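Local coordinates for protein gamma-glutamyl phosphate reductase (Thermotoga maritima, PDB 1O20) that probably catalyses the NADPH-dependent reduction of gamma-glutamyl phosphate to glutamate gamma-semialdehyde, the second step from glutamate toward proline, at residues N238-V243 against I340-K345; N258-R263 against A269-L274; K303-E306 against D310-P313; D317-E322 against I327-V332; G349-I354 against R381-G386. All blocks are in the same frame, centred on the assembly; numbering follows the deposited sequence. Where two conformers were deposited one is given.

All five contacts belong to one seven-stranded parallel sheet and the helices and loops packed on it, part of an aldehyde dehydrogenase-like fold. Contacts 1, 2 and 4 form its middle: their centres lie about 10 to 13 Å apart, and neighbouring strands 239-243, 270-276 and 327-333 run through them. Lys-272 ties the three together, its NZ lying 2.8 Å from Asn-238 OD1 and also reaching carbonyls of the 317-322 loop. Contact 5 continues the sheet to strand 351-355, where His-240 N meets Glu-352 OE1 at 2.7 Å. Contact 3 sits at the opposite margin, its centre about 28 Å from that of contact 5. Contacts 2, 3 and 4 are nested within the chain loop closed by contact 1.

Contact 1 of 5, residues N238-V243 against I340-K345; sequences NCHIFV and IEHIKK
His-240 on strand 239-243 faces Ile-343 on the helix that includes 340-345, and their CA atoms, 7.0 Å apart, are the nearest pair of CA atoms across the two segments. Alternation along the extended strand points the CB of His-240 toward the helix and those of Cys-239 and Ile-241 away from it. Ile-343 lays CG1 over one face of the His-240 imidazole, 3.6 Å above the plane and offset toward the rim, a CH-pi contact in which CG1 stands 4.1 Å from the ring centroid of His-240. This branch gets there because it lies beside the backbone N of Ile-343 (chi1 -66°). A flat ring offers a face on which an aliphatic branch can lie. Helix 336-346 is the crossover of a parallel alpha/beta sheet: it follows strand 327-333 and leads to strand 351-355, spanning strands 270-276 and 239-243. One residue earlier, His-342 meets the same imidazole rim to rim, with the two ring planes turned 72° apart and His-240 NE2 3.7 Å from His-342 CD2. A water joins the two rings, 2.9 Å from His-240 NE2 and 2.8 Å from His-342 NE2. Histidine serves both positions well, combining a carbon surface with a nitrogen that can bond the bridging water. Tyr-346 also meets the His-342 ring, while Phe-365 of helix 359-368 packs on Ile-343.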
# COMPACT_ATOMS: atom_id res chain seq x y z
N ASN A 238 10.94 -3.90 -6.86
CA ASN A 238 11.79 -4.45 -7.92
C ASN A 238 11.28 -5.84 -8.25
O ASN A 238 11.78 -6.82 -7.72
CB ASN A 238 13.25 -4.51 -7.47
CG ASN A 238 14.19 -4.84 -8.59
OD1 ASN A 238 13.94 -4.46 -9.76
ND2 ASN A 238 15.30 -5.53 -8.27
N CYS A 239 10.30 -5.91 -9.14
CA CYS A 239 9.55 -7.13 -9.36
C CYS A 239 10.06 -7.87 -10.59
O CYS A 239 10.32 -7.24 -11.64
CB CYS A 239 8.08 -6.80 -9.52
SG CYS A 239 7.39 -5.99 -8.07
N HIS A 240 10.23 -9.19 -10.46
CA HIS A 240 10.74 -10.04 -11.55
C HIS A 240 9.65 -10.92 -12.09
O HIS A 240 8.77 -11.36 -11.35
CB HIS A 240 11.86 -10.97 -11.11
CG HIS A 240 13.01 -10.28 -10.48
ND1 HIS A 240 12.92 -9.61 -9.29
CD2 HIS A 240 14.31 -10.18 -10.88
CE1 HIS A 240 14.08 -9.06 -9.01
NE2 HIS A 240 14.95 -9.42 -9.94
N ILE A 241 9.71 -11.17 -13.39
CA ILE A 241 8.97 -12.23 -14.04
C ILE A 241 10.00 -13.17 -14.66
O ILE A 241 10.87 -12.73 -15.42
CB ILE A 241 8.05 -11.66 -15.15
CG1 ILE A 241 6.98 -10.73 -14.54
CG2 ILE A 241 7.41 -12.77 -15.93
CD1 ILE A 241 6.19 -10.00 -15.60
N PHE A 242 9.88 -14.47 -14.36
CA PHE A 242 10.72 -15.50 -14.96
C PHE A 242 9.91 -16.33 -15.95
O PHE A 242 8.90 -16.91 -15.59
CB PHE A 242 11.26 -16.44 -13.86
CG PHE A 242 11.89 -17.72 -14.40
CD1 PHE A 242 12.86 -17.66 -15.36
CD2 PHE A 242 11.51 -18.95 -13.91
CE1 PHE A 242 13.45 -18.84 -15.84
CE2 PHE A 242 12.08 -20.13 -14.38
CZ PHE A 242 13.05 -20.07 -15.33
N VAL A 243 10.35 -16.34 -17.20
CA VAL A 243 9.75 -17.13 -18.24
C VAL A 243 10.53 -18.44 -18.36
O VAL A 243 11.65 -18.48 -18.83
CB VAL A 243 9.77 -16.38 -19.60
CG1 VAL A 243 8.94 -17.16 -20.62
CG2 VAL A 243 9.19 -14.90 -19.46
N ILE A 340 15.66 -18.41 -9.44
CA ILE A 340 15.54 -18.26 -7.99
C ILE A 340 16.72 -17.57 -7.33
O ILE A 340 16.53 -16.63 -6.55
CB ILE A 340 15.21 -19.62 -7.31
CG1 ILE A 340 13.80 -20.04 -7.69
CG2 ILE A 340 15.35 -19.52 -5.75
CD1 ILE A 340 13.41 -21.51 -7.35
N GLU A 341 17.94 -17.98 -7.65
CA GLU A 341 19.11 -17.30 -7.11
C GLU A 341 19.13 -15.82 -7.48
O GLU A 341 19.49 -14.98 -6.67
CB GLU A 341 20.42 -17.99 -7.51
CG GLU A 341 20.59 -19.36 -6.86
CD GLU A 341 20.68 -19.31 -5.35
OE1 GLU A 341 21.44 -18.46 -4.82
OE2 GLU A 341 20.01 -20.13 -4.70
N HIS A 342 18.76 -15.50 -8.71
CA HIS A 342 18.81 -14.11 -9.11
C HIS A 342 17.78 -13.32 -8.32
O HIS A 342 18.07 -12.23 -7.82
CB HIS A 342 18.59 -13.97 -10.63
CG HIS A 342 18.68 -12.56 -11.09
ND1 HIS A 342 19.84 -12.01 -11.56
CD2 HIS A 342 17.76 -11.57 -11.10
CE1 HIS A 342 19.63 -10.75 -11.87
NE2 HIS A 342 18.37 -10.46 -11.61
N ILE A 343 16.56 -13.84 -8.20
CA ILE A 343 15.51 -13.11 -7.51
C ILE A 343 15.88 -12.96 -6.02
O ILE A 343 15.65 -11.88 -5.45
CB ILE A 343 14.14 -13.80 -7.72
CG1 ILE A 343 13.75 -13.71 -9.20
CG2 ILE A 343 13.04 -13.17 -6.90
CD1 ILE A 343 12.62 -14.59 -9.54
N LYS A 344 16.48 -13.99 -5.41
CA LYS A 344 16.83 -13.89 -3.98
C LYS A 344 17.84 -12.76 -3.76
O LYS A 344 17.80 -12.07 -2.75
CB LYS A 344 17.38 -15.22 -3.43
CG LYS A 344 16.33 -16.31 -3.33
CD LYS A 344 16.80 -17.48 -2.48
CE LYS A 344 18.17 -18.00 -2.79
NZ LYS A 344 18.28 -19.46 -2.60
N LYS A 345 18.74 -12.58 -4.71
CA LYS A 345 19.77 -11.54 -4.62
C LYS A 345 19.17 -10.17 -4.82
O LYS A 345 19.56 -9.24 -4.14
CB LYS A 345 20.85 -11.74 -5.68
CG LYS A 345 22.10 -10.87 -5.48
CD LYS A 345 23.22 -11.27 -6.39
CE LYS A 345 24.47 -10.34 -6.21
NZ LYS A 345 25.34 -10.56 -7.42
O HOH W 1 17.18 -8.02 -11.16

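Contact 2 of 5, residues N258-R263 against A269-L274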
# COMPACT_ATOMS: atom_id res chain seq x y z
N ASN A 258 1.35 -6.54 -19.75
CA ASN A 258 0.44 -6.06 -18.73
C ASN A 258 1.24 -5.62 -17.52
O ASN A 258 1.04 -4.52 -17.01
CB ASN A 258 -0.58 -7.15 -18.38
CG ASN A 258 -1.55 -6.73 -17.31
OD1 ASN A 258 -1.52 -7.24 -16.17
ND2 ASN A 258 -2.39 -5.77 -17.63
N ALA A 259 2.18 -6.47 -17.11
CA ALA A 259 2.93 -6.24 -15.89
C ALA A 259 3.82 -4.99 -15.98
O ALA A 259 4.01 -4.30 -14.99
CB ALA A 259 3.77 -7.47 -15.51
N LYS A 260 4.35 -4.74 -17.18
CA LYS A 260 5.26 -3.65 -17.44
C LYS A 260 4.57 -2.35 -17.82
O LYS A 260 4.94 -1.29 -17.31
CB LYS A 260 6.26 -4.05 -18.51
CG LYS A 260 7.33 -2.97 -18.89
CD LYS A 260 8.43 -2.73 -17.84
CE LYS A 260 8.07 -1.62 -16.84
NZ LYS A 260 9.15 -1.45 -15.80
N THR A 261 3.55 -2.41 -18.69
CA THR A 261 3.05 -1.20 -19.35
C THR A 261 1.69 -0.74 -18.87
O THR A 261 1.26 0.33 -19.27
CB THR A 261 2.95 -1.39 -20.89
OG1 THR A 261 1.87 -2.30 -21.21
CG2 THR A 261 4.23 -2.04 -21.45
N GLN A 262 0.98 -1.51 -18.06
CA GLN A 262 -0.36 -1.08 -17.71
C GLN A 262 -0.28 0.19 -16.83
O GLN A 262 -1.03 1.14 -17.04
CB GLN A 262 -1.19 -2.19 -17.01
CG GLN A 262 -2.64 -1.76 -16.74
CD GLN A 262 -3.53 -2.87 -16.17
OE1 GLN A 262 -3.25 -3.43 -15.10
NE2 GLN A 262 -4.59 -3.18 -16.89
N ARG A 263 0.63 0.18 -15.86
CA ARG A 263 0.86 1.29 -14.94
C ARG A 263 2.33 1.29 -14.53
O ARG A 263 2.67 0.91 -13.42
CB ARG A 263 0.01 1.14 -13.67
CG ARG A 263 -1.45 1.44 -13.87
CD ARG A 263 -1.75 2.94 -13.98
NE ARG A 263 -3.18 3.19 -14.05
CZ ARG A 263 -3.93 2.96 -15.12
NH1 ARG A 263 -3.38 2.47 -16.23
NH2 ARG A 263 -5.24 3.23 -15.08
N ALA A 269 4.59 -2.87 -10.88
CA ALA A 269 5.06 -2.99 -12.26
C ALA A 269 6.28 -3.91 -12.31
O ALA A 269 7.19 -3.81 -11.48
CB ALA A 269 5.43 -1.63 -12.79
N ALA A 270 6.31 -4.82 -13.26
CA ALA A 270 7.49 -5.65 -13.49
C ALA A 270 8.64 -4.74 -13.96
O ALA A 270 8.43 -3.82 -14.73
CB ALA A 270 7.18 -6.69 -14.53
N GLU A 271 9.82 -4.95 -13.42
CA GLU A 271 11.00 -4.18 -13.77
C GLU A 271 12.05 -5.04 -14.46
O GLU A 271 12.94 -4.52 -15.18
CB GLU A 271 11.61 -3.60 -12.48
CG GLU A 271 10.66 -2.71 -11.73
CD GLU A 271 10.40 -1.37 -12.42
OE1 GLU A 271 10.95 -1.13 -13.52
OE2 GLU A 271 9.61 -0.57 -11.85
N LYS A 272 11.94 -6.34 -14.25
CA LYS A 272 12.97 -7.30 -14.64
C LYS A 272 12.38 -8.54 -15.26
O LYS A 272 11.36 -9.08 -14.77
CB LYS A 272 13.79 -7.73 -13.43
CG LYS A 272 14.44 -6.61 -12.67
CD LYS A 272 15.56 -5.88 -13.36
CE LYS A 272 15.48 -4.37 -13.08
NZ LYS A 272 15.89 -3.92 -11.71
N LEU A 273 12.99 -9.00 -16.34
CA LEU A 273 12.55 -10.21 -17.01
C LEU A 273 13.69 -11.21 -17.06
O LEU A 273 14.75 -10.93 -17.64
CB LEU A 273 12.08 -9.90 -18.43
CG LEU A 273 11.37 -11.03 -19.17
CD1 LEU A 273 10.00 -11.33 -18.56
CD2 LEU A 273 11.23 -10.63 -20.63
N LEU A 274 13.45 -12.39 -16.52
CA LEU A 274 14.42 -13.48 -16.58
C LEU A 274 13.90 -14.50 -17.55
O LEU A 274 12.70 -14.87 -17.50
CB LEU A 274 14.60 -14.13 -15.19
CG LEU A 274 14.89 -13.19 -14.03
CD1 LEU A 274 15.11 -13.96 -12.68
CD2 LEU A 274 16.08 -12.36 -14.29
O HOH W 2 8.23 0.42 -13.81
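Two bends in Lys-260, at chi2 (73°) and chi3 (-91°), fold its chain round so that NZ reaches the backbone of Ala-270 and the carboxylate of Glu-271. Glu-271 starts with its CB pointing away from the helix, but a turn at chi2 (-71°) swings the acid back to meet the amine. NZ of Lys-260 donates to Ala-270 O at 2.7 Å, in the carbonyl plane, and forms a salt bridge with Glu-271 OE1 at 2.9 Å. A water accepts from the same NZ and lies 2.6 Å from Glu-271 OE2. Ile-327 O and Asp-325 O are further partners that share the protons of NZ, so a buried lysine charge is surrounded by oxygens; lysine suits the place because its long chain can bend to reach them. Behind this polar cluster, Ala-270 N donates to Ala-259 O at 2.9 Å. The two alanine methyls touch, Ala-259 CB lying 3.6 Å from Ala-270 CB, and such small side chains suit so close an approach of the backbones. Helix 249-261 thus docks on the strand that follows it, closing the beta-alpha-beta unit of strands 239-243 and 270-276, with strand 327-333 flanking 270-276 on its other side.

Contact 3 of 5, residues K303-E306 against D310-P313; sequences KTRE and DVVP
The guanidinium of Arg-305 has the ring of Pro-313 over one face, with CG of the proline nearest. Arg-305 NE lies 4.0 Å from Pro-313 CG and 4.1 Å from Pro-313 CB, while the methylene just before it, Arg-305 CD, is 3.9 Å from the same Pro-313 CG. A bend at chi3 (-46°) turns NE out of the line of the aliphatic chain and sets the flat group with one face to the proline ring. Nearer the helix, the chain passes along the backbone of the other segment, with Arg-305 CD 3.5 Å from Val-311 O.

Val-311 points its CB toward the helix, and its methyl CG2 faces Thr-304 CG2, 4.2 Å away. The separation modelled between Val-311 and the Arg-305 CG methylene is too short to be reliable. A branched valine fits here because it is compact and also packs on Val-298 of the neighbouring strand. Thr-304 turns its methyl to the valine, while its hydroxyl makes a weak hydrogen bond to Ile-330 O. Together the segments close the small beta-alpha-beta unit of strand 297-300, helix 302-307 and the edge strand 312-313.

No hydrogen bond or salt bridge links the segments, so their association rests on carbon surfaces. Arginine serves mainly through its aliphatic part: its methylenes pass the valine while the guanidinium face lies against the proline ring, which suits an exposed margin of the sheet.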
# COMPACT_ATOMS: atom_id res chain seq x y z
N LYS A 303 24.18 -12.17 -22.70
CA LYS A 303 23.52 -13.23 -23.49
C LYS A 303 22.28 -12.73 -24.22
O LYS A 303 21.97 -13.14 -25.37
CB LYS A 303 23.22 -14.46 -22.63
CG LYS A 303 24.52 -15.19 -22.26
CD LYS A 303 24.23 -16.37 -21.38
CE LYS A 303 25.51 -17.15 -21.12
NZ LYS A 303 25.23 -18.09 -20.01
N THR A 304 21.57 -11.82 -23.57
CA THR A 304 20.43 -11.16 -24.19
C THR A 304 20.87 -10.37 -25.45
O THR A 304 20.22 -10.41 -26.50
CB THR A 304 19.73 -10.23 -23.15
OG1 THR A 304 19.15 -11.02 -22.08
CG2 THR A 304 18.56 -9.47 -23.79
N ARG A 305 21.99 -9.69 -25.32
CA ARG A 305 22.59 -8.91 -26.38
C ARG A 305 23.20 -9.77 -27.49
O ARG A 305 23.16 -9.38 -28.67
CB ARG A 305 23.69 -8.01 -25.82
CG ARG A 305 23.29 -6.61 -25.51
CD ARG A 305 24.45 -5.56 -25.67
NE ARG A 305 25.70 -6.02 -25.06
CZ ARG A 305 26.90 -6.02 -25.66
NH1 ARG A 305 27.05 -5.59 -26.92
NH2 ARG A 305 27.97 -6.48 -24.99
N GLU A 306 23.73 -10.94 -27.17
CA GLU A 306 24.12 -11.89 -28.25
C GLU A 306 22.93 -12.18 -29.17
O GLU A 306 23.08 -12.27 -30.37
CB GLU A 306 24.69 -13.21 -27.74
CG GLU A 306 26.08 -13.09 -27.17
CD GLU A 306 26.53 -14.28 -26.31
OE1 GLU A 306 25.75 -15.27 -26.14
OE2 GLU A 306 27.69 -14.20 -25.80
N ASP A 310 20.86 -4.96 -30.52
CA ASP A 310 20.68 -3.56 -30.21
C ASP A 310 20.20 -3.22 -28.79
O ASP A 310 19.99 -2.04 -28.51
CB ASP A 310 19.78 -2.88 -31.24
CG ASP A 310 18.39 -3.44 -31.27
OD1 ASP A 310 18.18 -4.54 -30.70
OD2 ASP A 310 17.43 -2.87 -31.82
N VAL A 311 19.99 -4.20 -27.91
CA VAL A 311 19.54 -3.82 -26.56
C VAL A 311 20.63 -3.02 -25.85
O VAL A 311 21.83 -3.23 -26.06
CB VAL A 311 19.05 -4.99 -25.66
CG1 VAL A 311 17.94 -5.78 -26.35
CG2 VAL A 311 20.20 -5.90 -25.25
N VAL A 312 20.19 -2.08 -25.04
CA VAL A 312 21.11 -1.36 -24.16
C VAL A 312 21.85 -2.32 -23.24
O VAL A 312 21.22 -3.13 -22.59
CB VAL A 312 20.36 -0.32 -23.30
CG1 VAL A 312 21.34 0.34 -22.31
CG2 VAL A 312 19.72 0.72 -24.18
N PRO A 313 23.19 -2.25 -23.18
CA PRO A 313 23.91 -3.13 -22.24
C PRO A 313 23.53 -2.84 -20.76
O PRO A 313 23.60 -1.71 -20.27
CB PRO A 313 25.39 -2.85 -22.55
CG PRO A 313 25.38 -2.21 -23.92
CD PRO A 313 24.10 -1.42 -23.97

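Contact 4 of 5, residues D317-E322 against I327-V332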
# COMPACT_ATOMS: atom_id res chain seq x y z
N ASP A 317 24.39 -1.98 -11.70
CA ASP A 317 23.34 -1.15 -11.09
C ASP A 317 21.92 -1.40 -11.57
O ASP A 317 21.00 -1.04 -10.87
CB ASP A 317 23.65 0.33 -11.33
CG ASP A 317 24.80 0.85 -10.45
OD1 ASP A 317 25.17 0.14 -9.48
OD2 ASP A 317 25.39 1.92 -10.66
N ASP A 318 21.74 -1.93 -12.78
CA ASP A 318 20.40 -2.22 -13.28
C ASP A 318 19.64 -3.24 -12.43
O ASP A 318 18.45 -3.07 -12.19
CB ASP A 318 20.39 -2.68 -14.74
CG ASP A 318 20.63 -1.53 -15.72
OD1 ASP A 318 19.83 -0.56 -15.76
OD2 ASP A 318 21.61 -1.53 -16.47
N TRP A 319 20.33 -4.29 -11.98
CA TRP A 319 19.67 -5.43 -11.38
C TRP A 319 18.86 -5.08 -10.11
O TRP A 319 17.71 -5.56 -9.99
CB TRP A 319 20.62 -6.64 -11.19
CG TRP A 319 21.29 -6.96 -12.48
CD1 TRP A 319 22.62 -6.85 -12.77
CD2 TRP A 319 20.65 -7.32 -13.71
NE1 TRP A 319 22.86 -7.13 -14.10
CE2 TRP A 319 21.67 -7.43 -14.70
CE3 TRP A 319 19.32 -7.56 -14.08
CZ2 TRP A 319 21.40 -7.80 -16.02
CZ3 TRP A 319 19.05 -7.91 -15.41
CH2 TRP A 319 20.08 -8.02 -16.36
N PRO A 320 19.38 -4.25 -9.21
CA PRO A 320 18.59 -3.75 -8.06
C PRO A 320 17.61 -2.59 -8.30
O PRO A 320 16.77 -2.32 -7.44
CB PRO A 320 19.66 -3.33 -7.05
CG PRO A 320 20.88 -3.12 -7.81
CD PRO A 320 20.79 -3.83 -9.12
N THR A 321 17.70 -1.92 -9.44
CA THR A 321 16.99 -0.67 -9.64
C THR A 321 15.54 -0.88 -10.05
O THR A 321 15.28 -1.57 -11.03
CB THR A 321 17.70 0.14 -10.71
OG1 THR A 321 19.01 0.44 -10.27
CG2 THR A 321 17.03 1.53 -10.91
N GLU A 322 14.61 -0.28 -9.30
CA GLU A 322 13.21 -0.15 -9.73
C GLU A 322 13.09 1.10 -10.59
O GLU A 322 13.32 2.20 -10.13
CB GLU A 322 12.28 -0.03 -8.51
CG GLU A 322 10.81 0.04 -8.89
CD GLU A 322 9.89 0.33 -7.72
OE1 GLU A 322 10.20 1.25 -6.96
OE2 GLU A 322 8.85 -0.36 -7.56
N ILE A 327 10.97 1.12 -18.76
CA ILE A 327 12.31 0.58 -18.89
C ILE A 327 12.25 -0.84 -18.29
O ILE A 327 11.47 -1.11 -17.34
CB ILE A 327 13.31 1.43 -18.11
CG1 ILE A 327 13.23 2.89 -18.51
CG2 ILE A 327 14.74 0.90 -18.33
CD1 ILE A 327 14.06 3.87 -17.67
N ILE A 328 13.04 -1.74 -18.85
CA ILE A 328 13.08 -3.11 -18.34
C ILE A 328 14.48 -3.67 -18.54
O ILE A 328 15.17 -3.33 -19.53
CB ILE A 328 11.96 -4.00 -19.01
CG1 ILE A 328 11.67 -5.22 -18.15
CG2 ILE A 328 12.35 -4.38 -20.45
CD1 ILE A 328 10.47 -6.05 -18.55
N ALA A 329 14.95 -4.48 -17.61
CA ALA A 329 16.20 -5.19 -17.85
C ALA A 329 15.94 -6.68 -17.95
O ALA A 329 15.14 -7.25 -17.17
CB ALA A 329 17.22 -4.87 -16.81
N ILE A 330 16.58 -7.31 -18.93
CA ILE A 330 16.35 -8.71 -19.24
C ILE A 330 17.62 -9.45 -18.98
O ILE A 330 18.69 -8.98 -19.40
CB ILE A 330 15.92 -8.88 -20.73
CG1 ILE A 330 14.65 -8.06 -21.03
CG2 ILE A 330 15.74 -10.35 -21.06
CD1 ILE A 330 14.07 -8.23 -22.41
N LYS A 331 17.55 -10.59 -18.28
CA LYS A 331 18.68 -11.52 -18.13
C LYS A 331 18.33 -12.94 -18.57
O LYS A 331 17.26 -13.45 -18.23
CB LYS A 331 19.12 -11.58 -16.66
CG LYS A 331 20.17 -12.66 -16.37
CD LYS A 331 21.13 -12.19 -15.29
CE LYS A 331 22.19 -13.21 -14.89
NZ LYS A 331 22.84 -12.74 -13.60
N VAL A 332 19.23 -13.62 -19.26
CA VAL A 332 19.03 -15.04 -19.60
C VAL A 332 19.57 -15.81 -18.40
O VAL A 332 20.63 -15.46 -17.92
CB VAL A 332 19.83 -15.46 -20.84
CG1 VAL A 332 19.77 -17.00 -21.08
CG2 VAL A 332 19.35 -14.73 -22.08
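The apolar contacts centre on Trp-319, whose six-membered ring slips in beside Ala-329 and Lys-331. Trp-319 CZ3 lies 3.8 Å from Ala-329 CB, and Trp-319 CH2 is 3.7 Å from Lys-331 CB. With chi1 at -53° the indole leans beside the backbone N of Trp-319 and reaches the strand. Alanine suits position 329 because a single methyl lets so large a ring come close. Asp-318 contributes a looser touch through its CB, while its carboxylate is engaged by Tyr-323, Arg-299 and Thr-315.

Among the polar atoms, Ile-330 O sits at the indole edge, near its plane, 3.5 Å from Trp-319 CH2. Within the loop, Thr-321 OG1 donates to Asp-317 O at 2.6 Å. The 317-322 segment belongs to the loop joining edge strand 312-313 to strand 327-333, and it packs on the sheet next to helix 336-346, where His-342 and Tyr-346 also meet the indole. A leucine in place of Trp-319 would probably open a gap beside Ala-329 and deprive Lys-331 and His-342 of their aromatic neighbour.

Charge plays a minor part. In the conformer given, one of two modelled, Lys-331 CD stands over one indole face, but NZ of Lys-331 is 5.7 Å from the centroid of the Trp-319 five-membered ring, at most a weak cation-pi attraction.

Contact 5 of 5, residues G349-I354 against R381-G386; sequences GHSESI and RFTDGG
Thr-383 is the residue through which the 381-386 loop meets His-350 and Ser-351. Two positions before it, Arg-381 turns its CB away from the strand, and its guanidinium bonds to Gln-262 and Asn-268.

Thr-383 itself carries the contact with both branches. Its OG1, set beside the backbone N (chi1 -60°), lies 2.6 Å from Ser-351 OG in a short hydrogen bond in which either hydroxyl could be the donor. Ser-351 OG has a second partner in the ring next to it, His-350 ND1, at 2.7 Å, and Thr-383 OG1 has one in Tyr-375 OH. The methyl branch, Thr-383 CG2, comes obliquely to the imidazole, 3.7 Å from His-350 CE1, and the two side chains slide past each other in opposite directions. Threonine fits because it offers a hydroxyl and a methyl from one carbon; serine fits across from it because its hydroxyl can both donate and accept. A valine in place of Thr-383 would probably leave Ser-351 OG and Tyr-375 OH each without this hydrogen-bonding partner. The backbone of Thr-383 is engaged as well, its O accepting from Asn-268 ND2, before the chain runs on through Asp-384 to the glycines.

His-350, Ser-351, Thr-383 and Tyr-375 thus form a hydrogen-bonded chain, buried at His-350, Ser-351 and Thr-383, that joins the loop after strand 373-376 to the start of strand 351-355, within the parallel open sheet of an aldehyde dehydrogenase-like fold.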
# COMPACT_ATOMS: atom_id res chain seq x y z
N GLY A 349 11.19 -7.98 -2.24
CA GLY A 349 10.16 -8.67 -1.49
C GLY A 349 8.75 -8.18 -1.76
O GLY A 349 7.88 -8.32 -0.93
N HIS A 350 8.51 -7.64 -2.95
CA HIS A 350 7.18 -7.16 -3.30
C HIS A 350 6.40 -8.24 -4.05
O HIS A 350 5.59 -8.96 -3.45
CB HIS A 350 7.28 -5.85 -4.11
CG HIS A 350 6.00 -5.10 -4.23
ND1 HIS A 350 4.92 -5.56 -4.96
CD2 HIS A 350 5.62 -3.89 -3.72
CE1 HIS A 350 3.94 -4.68 -4.89
NE2 HIS A 350 4.33 -3.66 -4.14
N SER A 351 6.61 -8.30 -5.37
CA SER A 351 5.92 -9.20 -6.24
C SER A 351 6.92 -9.92 -7.17
O SER A 351 7.81 -9.31 -7.73
CB SER A 351 4.89 -8.43 -7.06
OG SER A 351 3.98 -7.81 -6.19
N GLU A 352 6.74 -11.23 -7.33
CA GLU A 352 7.58 -12.08 -8.19
C GLU A 352 6.70 -13.10 -8.89
O GLU A 352 5.80 -13.67 -8.28
CB GLU A 352 8.67 -12.78 -7.35
CG GLU A 352 9.45 -11.88 -6.42
CD GLU A 352 10.33 -10.84 -7.12
OE1 GLU A 352 10.44 -10.89 -8.36
OE2 GLU A 352 10.89 -9.95 -6.43
N SER A 353 6.99 -13.36 -10.16
CA SER A 353 6.18 -14.24 -10.99
C SER A 353 6.99 -15.25 -11.82
O SER A 353 8.07 -14.94 -12.36
CB SER A 353 5.32 -13.43 -11.93
OG SER A 353 4.46 -14.30 -12.67
N ILE A 354 6.44 -16.46 -11.93
CA ILE A 354 6.97 -17.44 -12.84
C ILE A 354 5.95 -17.77 -13.87
O ILE A 354 4.82 -18.06 -13.54
CB ILE A 354 7.47 -18.74 -12.13
CG1 ILE A 354 7.97 -19.77 -13.16
CG2 ILE A 354 6.38 -19.38 -11.30
CD1 ILE A 354 8.79 -20.92 -12.50
N ARG A 381 0.73 -7.12 -11.55
CA ARG A 381 -0.24 -6.04 -11.38
C ARG A 381 -1.33 -6.36 -10.39
O ARG A 381 -2.07 -5.48 -9.96
CB ARG A 381 -0.90 -5.72 -12.71
CG ARG A 381 -0.01 -4.94 -13.67
CD ARG A 381 0.09 -3.47 -13.33
NE ARG A 381 -1.20 -2.82 -13.35
CZ ARG A 381 -1.65 -1.93 -12.46
NH1 ARG A 381 -0.90 -1.53 -11.44
NH2 ARG A 381 -2.87 -1.44 -12.60
N PHE A 382 -1.49 -7.63 -10.06
CA PHE A 382 -2.56 -8.01 -9.18
C PHE A 382 -2.25 -7.68 -7.73
O PHE A 382 -3.15 -7.79 -6.91
CB PHE A 382 -2.87 -9.49 -9.31
CG PHE A 382 -3.52 -9.87 -10.63
CD1 PHE A 382 -4.73 -9.31 -11.01
CD2 PHE A 382 -2.95 -10.82 -11.46
CE1 PHE A 382 -5.33 -9.68 -12.22
CE2 PHE A 382 -3.52 -11.17 -12.62
CZ PHE A 382 -4.73 -10.59 -13.02
N THR A 383 -1.02 -7.29 -7.40
CA THR A 383 -0.66 -7.06 -6.00
C THR A 383 -1.26 -5.71 -5.58
O THR A 383 -0.67 -4.65 -5.84
CB THR A 383 0.83 -7.04 -5.78
OG1 THR A 383 1.40 -8.29 -6.18
CG2 THR A 383 1.12 -6.93 -4.24
N ASP A 384 -2.44 -5.79 -4.96
CA ASP A 384 -3.32 -4.65 -4.78
C ASP A 384 -4.56 -5.08 -4.00
O ASP A 384 -5.13 -6.15 -4.24
CB ASP A 384 -3.71 -4.11 -6.17
CG ASP A 384 -4.87 -3.14 -6.12
OD1 ASP A 384 -6.05 -3.59 -6.25
OD2 ASP A 384 -4.69 -1.92 -5.92
N GLY A 385 -5.00 -4.29 -3.04
CA GLY A 385 -6.05 -4.74 -2.13
C GLY A 385 -7.39 -5.03 -2.82
O GLY A 385 -8.06 -6.04 -2.55
N GLY A 386 -7.76 -4.17 -3.76
CA GLY A 386 -8.98 -4.36 -4.54
C GLY A 386 -8.96 -5.68 -5.29
O GLY A 386 -9.91 -6.45 -5.24